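Local structure of acetyltransferase, GNAT family (Colwellia psychrerythraea, 3IWG) at residues 144-149 / 180-185. The protein probably transfers an acyl group, most likely acetyl, to an acceptor that is not known. Sequence-based numbering, arbitrary orientation.
Sequences QIAGTE and KELFGY
Lys180 meets Ile145 through the root of its side chain: its CB lies 3.6 Å from Ile145 CD1, while the amine leads away. The residue closes helix 166-178 with a Schellman motif, and its positive phi turns the chain into strand 182-187. At Leu182 the backbone takes over, the carbonyl O accepting a nearly straight bond from Ala146 N (2.9 Å, 174° at the hydrogen). A water accepts from Leu182 N and donates at most weakly to Ala146 O, bridging the two chain segments beyond the last backbone bond. Leu182 CD2 packs on Ala146 CB at 3.9 Å, and both side chains also touch Phe154 and Ile177, on the face covered by helices 151-162 and 166-178. Phe183 pairs with Ile145 in a non-hydrogen-bonded position, their side chains on the other face. Ile145 CG1, anti to its backbone N (chi1 -167°), sits over one face of the phenyl ring, offset toward the rim, in a CH-pi contact 4.3 Å from the centroid; Ile145 CB rests 3.8 Å from Phe183 CE2. Phe230 and His234 of helix 223-237 meet the same ring edge-to-face. An alanine at Phe183 would probably leave Ile145 without its aromatic platform and open a gap against helix 223-237. Gly184 pairs with Gln144 through two bonds, Gln144 N to Gly184 O (3.0 Å) and Gly184 N to Gln144 O (3.1 Å), while the side-chain OE1 of Gln144 accepts from Gln150 NE2. Short strand 144-145 thus forms, within this chain, the outermost antiparallel strand beside 182-187, extending the central sheet of a GNAT domain, with helices packed on both faces.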
loop_
_atom_site.group_PDB
_atom_site.type_symbol
_atom_site.label_atom_id
_atom_site.label_comp_id
_atom_site.label_asym_id
_atom_site.label_seq_id
_atom_site.Cartn_x
_atom_site.Cartn_y
_atom_site.Cartn_z
ATOM N N GLN A 144 -13.649 -15.665 -6.669
ATOM C CA GLN A 144 -14.386 -14.407 -6.707
ATOM C C GLN A 144 -13.442 -13.203 -6.513
ATOM O O GLN A 144 -12.545 -13.216 -5.691
ATOM C CB GLN A 144 -15.563 -14.429 -5.722
ATOM C CG GLN A 144 -15.202 -14.104 -4.261
ATOM C CD GLN A 144 -16.396 -14.185 -3.249
ATOM O OE1 GLN A 144 -16.860 -13.147 -2.749
ATOM N NE2 GLN A 144 -16.857 -15.425 -2.918
ATOM N N ILE A 145 -13.631 -12.165 -7.326
ATOM C CA ILE A 145 -12.736 -11.015 -7.285
ATOM C C ILE A 145 -12.883 -10.368 -5.913
ATOM O O ILE A 145 -13.982 -10.348 -5.390
ATOM C CB ILE A 145 -13.041 -10.031 -8.412
ATOM C CG1 ILE A 145 -11.895 -9.020 -8.534
ATOM C CG2 ILE A 145 -14.408 -9.336 -8.192
ATOM C CD1 ILE A 145 -12.046 -8.109 -9.678
ATOM N N ALA A 146 -11.785 -9.926 -5.292
ATOM C CA ALA A 146 -11.903 -9.319 -3.956
ATOM C C ALA A 146 -12.539 -7.914 -4.044
ATOM O O ALA A 146 -12.300 -7.140 -4.960
ATOM C CB ALA A 146 -10.569 -9.250 -3.247
ATOM N N GLY A 147 -13.405 -7.642 -3.086
ATOM C CA GLY A 147 -13.972 -6.319 -2.890
ATOM C C GLY A 147 -13.434 -5.759 -1.579
ATOM O O GLY A 147 -12.879 -6.477 -0.728
ATOM N N THR A 148 -13.665 -4.466 -1.427
ATOM C CA THR A 148 -13.143 -3.653 -0.354
ATOM C C THR A 148 -13.503 -4.269 0.964
ATOM O O THR A 148 -12.667 -4.373 1.834
ATOM C CB THR A 148 -13.726 -2.234 -0.500
ATOM O OG1 THR A 148 -13.523 -1.796 -1.861
ATOM C CG2 THR A 148 -13.056 -1.263 0.449
ATOM N N GLU A 149 -14.734 -4.748 1.070
ATOM C CA GLU A 149 -15.223 -5.334 2.309
ATOM C C GLU A 149 -14.404 -6.513 2.829
ATOM O O GLU A 149 -14.359 -6.755 4.029
ATOM C CB GLU A 149 -16.715 -5.705 2.176
ATOM C CG GLU A 149 -17.622 -4.439 1.952
ATOM C CD GLU A 149 -19.144 -4.751 1.879
ATOM O OE1 GLU A 149 -19.492 -5.922 1.561
ATOM O OE2 GLU A 149 -19.989 -3.832 2.135
ATOM N N LYS A 180 -8.287 -4.378 -9.228
ATOM C CA LYS A 180 -8.974 -5.644 -9.561
ATOM C C LYS A 180 -8.022 -6.831 -9.897
ATOM O O LYS A 180 -8.256 -7.619 -10.816
ATOM C CB LYS A 180 -9.991 -5.373 -10.682
ATOM C CG LYS A 180 -10.835 -4.088 -10.432
ATOM C CD LYS A 180 -12.110 -4.077 -11.267
ATOM C CE LYS A 180 -12.882 -2.717 -11.204
ATOM N NZ LYS A 180 -13.232 -2.231 -12.599
ATOM N N GLU A 181 -6.951 -6.952 -9.128
ATOM C CA GLU A 181 -5.967 -7.999 -9.373
ATOM C C GLU A 181 -6.007 -9.124 -8.369
ATOM O O GLU A 181 -5.240 -10.097 -8.479
ATOM C CB GLU A 181 -4.568 -7.394 -9.467
ATOM C CG GLU A 181 -4.402 -6.512 -10.682
ATOM C CD GLU A 181 -3.084 -5.756 -10.706
ATOM O OE1 GLU A 181 -2.421 -5.682 -9.659
ATOM O OE2 GLU A 181 -2.719 -5.212 -11.773
ATOM N N LEU A 182 -6.855 -9.006 -7.351
ATOM C CA LEU A 182 -6.830 -9.987 -6.266
ATOM C C LEU A 182 -8.063 -10.867 -6.317
ATOM O O LEU A 182 -9.155 -10.365 -6.531
ATOM C CB LEU A 182 -6.717 -9.282 -4.913
ATOM C CG LEU A 182 -6.662 -10.108 -3.594
ATOM C CD1 LEU A 182 -5.444 -10.995 -3.489
ATOM C CD2 LEU A 182 -6.733 -9.139 -2.388
ATOM N N PHE A 183 -7.883 -12.177 -6.099
ATOM C CA PHE A 183 -9.007 -13.087 -6.060
ATOM C C PHE A 183 -8.919 -14.043 -4.863
ATOM O O PHE A 183 -7.843 -14.340 -4.353
ATOM C CB PHE A 183 -9.078 -13.910 -7.348
ATOM C CG PHE A 183 -9.288 -13.088 -8.587
ATOM C CD1 PHE A 183 -8.254 -12.380 -9.146
ATOM C CD2 PHE A 183 -10.523 -13.044 -9.218
ATOM C CE1 PHE A 183 -8.446 -11.610 -10.282
ATOM C CE2 PHE A 183 -10.706 -12.261 -10.365
ATOM C CZ PHE A 183 -9.646 -11.562 -10.895
ATOM N N GLY A 184 -10.072 -14.548 -4.457
ATOM C CA GLY A 184 -10.167 -15.457 -3.331
ATOM C C GLY A 184 -10.908 -16.711 -3.714
ATOM O O GLY A 184 -11.831 -16.667 -4.531
ATOM N N TYR A 185 -10.476 -17.824 -3.144
ATOM C CA TYR A 185 -11.156 -19.089 -3.313
ATOM C C TYR A 185 -11.674 -19.461 -1.943
ATOM O O TYR A 185 -10.903 -19.679 -1.017
ATOM C CB TYR A 185 -10.190 -20.134 -3.873
ATOM C CG TYR A 185 -10.733 -21.527 -4.094
ATOM C CD1 TYR A 185 -11.942 -21.739 -4.751
ATOM C CD2 TYR A 185 -9.996 -22.642 -3.704
ATOM C CE1 TYR A 185 -12.417 -23.024 -4.985
ATOM C CE2 TYR A 185 -10.470 -23.940 -3.903
ATOM C CZ TYR A 185 -11.670 -24.126 -4.543
ATOM O OH TYR A 185 -12.112 -25.396 -4.775
HETATM O O HOH W 1 -9.326 -7.535 -6.719
#